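Local coordinates for protein aspartate semialdehyde dehydrogenase (Francisella tularensis subsp. tularensis, PDB 4WOJ) that probably catalyses the NADPH-dependent reductive dephosphorylation of L-aspartyl-4-phosphate to L-aspartate-semialdehyde, a shared step in lysine, methionine and threonine biosynthesis, at residues L115-L120 with A358-R363. Numbering follows the deposited sequence.
Sequences LVLDPL and AEPLRR
V116 and P360 meet at the apolar centre, where the backbone of 115-120 runs past the helix of 358-363. CB of the proline lies 3.8 Å from the carbonyl O of V116, while CG2 of V116, whose CB points toward the helix, lies 4.3 Å from P360 CB and 4.2 Å from L361 CD2. A short branched side chain suffices at this close approach, CG2 touching both residues. L117 turns its CB away from the helix, yet its CD1 comes to 4.4 Å from P360 CG. The proline offers a compact apolar ring and has no N-H to give to the preceding turn, and the helix is kinked there.

Polar contact takes over at D118, a buried acid at the start of helix 118-130 whose charge two N-H groups of R363 answer. Side-on, R363 NE binds D118 OD1 at 2.8 Å and NH2 binds OD2 at 2.7 Å, both bonds nearly straight and both using syn lone pairs. The two planes lie only 7° apart, so this bidentate salt bridge keeps the groups coplanar. The long arginine reaches the acid from its own helix, its bend at chi3 (61°) setting NE beside the carboxylate. Further round, R362 pairs with E359 and D32, and E359 also with R26.

Helix 354-369 packs against the junction of edge strand 113-116 and helix 118-130 in the Rossmann-type nucleotide-binding domain. Helix 18-30 touches it at A358 and R362, V116 pairs through its backbone with I137 of strand 135-138, and L117 reaches helix 141-149, which begins at the predicted nucleophile C141.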
loop_
_atom_site.group_PDB
_atom_site.type_symbol
_atom_site.label_atom_id
_atom_site.label_comp_id
_atom_site.label_asym_id
_atom_site.label_seq_id
_atom_site.Cartn_x
_atom_site.Cartn_y
_atom_site.Cartn_z
ATOM N N LEU B 115 22.213 1.179 -18.148
ATOM C CA LEU B 115 20.826 0.949 -17.737
ATOM C C LEU B 115 19.971 1.695 -18.742
ATOM O O LEU B 115 20.309 2.856 -19.057
ATOM C CB LEU B 115 20.532 1.474 -16.334
ATOM C CG LEU B 115 20.965 0.591 -15.162
ATOM C CD1 LEU B 115 20.825 1.298 -13.820
ATOM C CD2 LEU B 115 20.157 -0.685 -15.130
ATOM N N VAL B 116 18.907 1.052 -19.259
ATOM C CA VAL B 116 18.106 1.699 -20.300
ATOM C C VAL B 116 16.735 2.219 -19.839
ATOM O O VAL B 116 15.895 1.483 -19.318
ATOM C CB VAL B 116 17.890 0.801 -21.563
ATOM C CG1 VAL B 116 19.230 0.465 -22.197
ATOM C CG2 VAL B 116 17.141 -0.471 -21.239
ATOM N N LEU B 117 16.520 3.506 -20.068
ATOM C CA LEU B 117 15.210 4.115 -19.922
ATOM C C LEU B 117 15.233 5.387 -20.776
ATOM O O LEU B 117 15.473 6.510 -20.295
ATOM C CB LEU B 117 14.902 4.401 -18.463
ATOM C CG LEU B 117 13.493 4.907 -18.126
ATOM C CD1 LEU B 117 12.451 3.879 -18.442
ATOM C CD2 LEU B 117 13.429 5.265 -16.649
ATOM N N ASP B 118 14.983 5.192 -22.059
ATOM C CA ASP B 118 15.382 6.165 -23.070
ATOM C C ASP B 118 14.623 7.501 -23.025
ATOM O O ASP B 118 15.153 8.493 -23.481
ATOM C CB ASP B 118 15.280 5.572 -24.470
ATOM C CG ASP B 118 13.838 5.363 -24.895
ATOM O OD1 ASP B 118 13.271 4.305 -24.537
ATOM O OD2 ASP B 118 13.268 6.262 -25.537
ATOM N N PRO B 119 13.400 7.542 -22.471
ATOM C CA PRO B 119 12.841 8.890 -22.288
ATOM C C PRO B 119 13.642 9.737 -21.289
ATOM O O PRO B 119 13.369 10.922 -21.125
ATOM C CB PRO B 119 11.436 8.610 -21.749
ATOM C CG PRO B 119 11.127 7.258 -22.247
ATOM C CD PRO B 119 12.420 6.518 -22.094
ATOM N N LEU B 120 14.596 9.123 -20.596
ATOM C CA LEU B 120 15.465 9.877 -19.657
ATOM C C LEU B 120 16.950 9.879 -20.017
ATOM O O LEU B 120 17.652 10.826 -19.715
ATOM C CB LEU B 120 15.253 9.364 -18.222
ATOM C CG LEU B 120 14.075 10.014 -17.479
ATOM C CD1 LEU B 120 13.842 9.320 -16.161
ATOM C CD2 LEU B 120 14.353 11.491 -17.235
ATOM N N ALA B 358 9.038 -4.838 -20.055
ATOM C CA ALA B 358 9.159 -5.051 -21.499
ATOM C C ALA B 358 9.498 -3.846 -22.328
ATOM O O ALA B 358 10.319 -3.945 -23.249
ATOM C CB ALA B 358 7.857 -5.660 -22.013
ATOM N N GLU B 359 8.839 -2.719 -22.084
ATOM C CA GLU B 359 8.869 -1.593 -23.028
ATOM C C GLU B 359 10.258 -0.993 -23.224
ATOM O O GLU B 359 10.643 -0.678 -24.353
ATOM C CB GLU B 359 7.829 -0.525 -22.627
ATOM C CG GLU B 359 7.480 0.565 -23.664
ATOM C CD GLU B 359 6.972 0.025 -25.004
ATOM O OE1 GLU B 359 6.691 -1.188 -25.111
ATOM O OE2 GLU B 359 6.892 0.811 -25.974
ATOM N N PRO B 360 11.024 -0.821 -22.129
ATOM C CA PRO B 360 12.331 -0.213 -22.284
ATOM C C PRO B 360 13.256 -1.039 -23.149
ATOM O O PRO B 360 14.132 -0.500 -23.870
ATOM C CB PRO B 360 12.851 -0.157 -20.848
ATOM C CG PRO B 360 11.608 -0.137 -20.014
ATOM C CD PRO B 360 10.667 -1.031 -20.715
ATOM N N LEU B 361 13.085 -2.346 -23.042
ATOM C CA LEU B 361 13.934 -3.286 -23.743
ATOM C C LEU B 361 13.683 -3.165 -25.231
ATOM O O LEU B 361 14.628 -2.947 -26.006
ATOM C CB LEU B 361 13.666 -4.706 -23.223
ATOM C CG LEU B 361 13.917 -4.912 -21.716
ATOM C CD1 LEU B 361 13.956 -6.386 -21.372
ATOM C CD2 LEU B 361 15.231 -4.216 -21.270
ATOM N N ARG B 362 12.402 -3.317 -25.609
ATOM C CA ARG B 362 11.922 -3.086 -26.978
ATOM C C ARG B 362 12.452 -1.804 -27.561
ATOM O O ARG B 362 12.862 -1.762 -28.703
ATOM C CB ARG B 362 10.393 -3.019 -27.026
ATOM C CG ARG B 362 9.827 -2.971 -28.435
ATOM C CD ARG B 362 8.307 -2.727 -28.457
ATOM N NE ARG B 362 7.935 -1.346 -28.135
ATOM C CZ ARG B 362 8.042 -0.302 -28.963
ATOM N NH1 ARG B 362 7.674 0.905 -28.568
ATOM N NH2 ARG B 362 8.512 -0.450 -30.178
ATOM N N ARG B 363 12.440 -0.747 -26.784
ATOM C CA ARG B 363 12.830 0.553 -27.312
ATOM C C ARG B 363 14.354 0.700 -27.521
ATOM O O ARG B 363 14.807 1.385 -28.424
ATOM C CB ARG B 363 12.268 1.670 -26.412
ATOM C CG ARG B 363 10.729 1.793 -26.494
ATOM C CD ARG B 363 10.208 2.815 -25.484
ATOM N NE ARG B 363 10.796 4.109 -25.791
ATOM C CZ ARG B 363 10.229 5.047 -26.538
ATOM N NH1 ARG B 363 9.002 4.898 -27.064
ATOM N NH2 ARG B 363 10.871 6.168 -26.745
#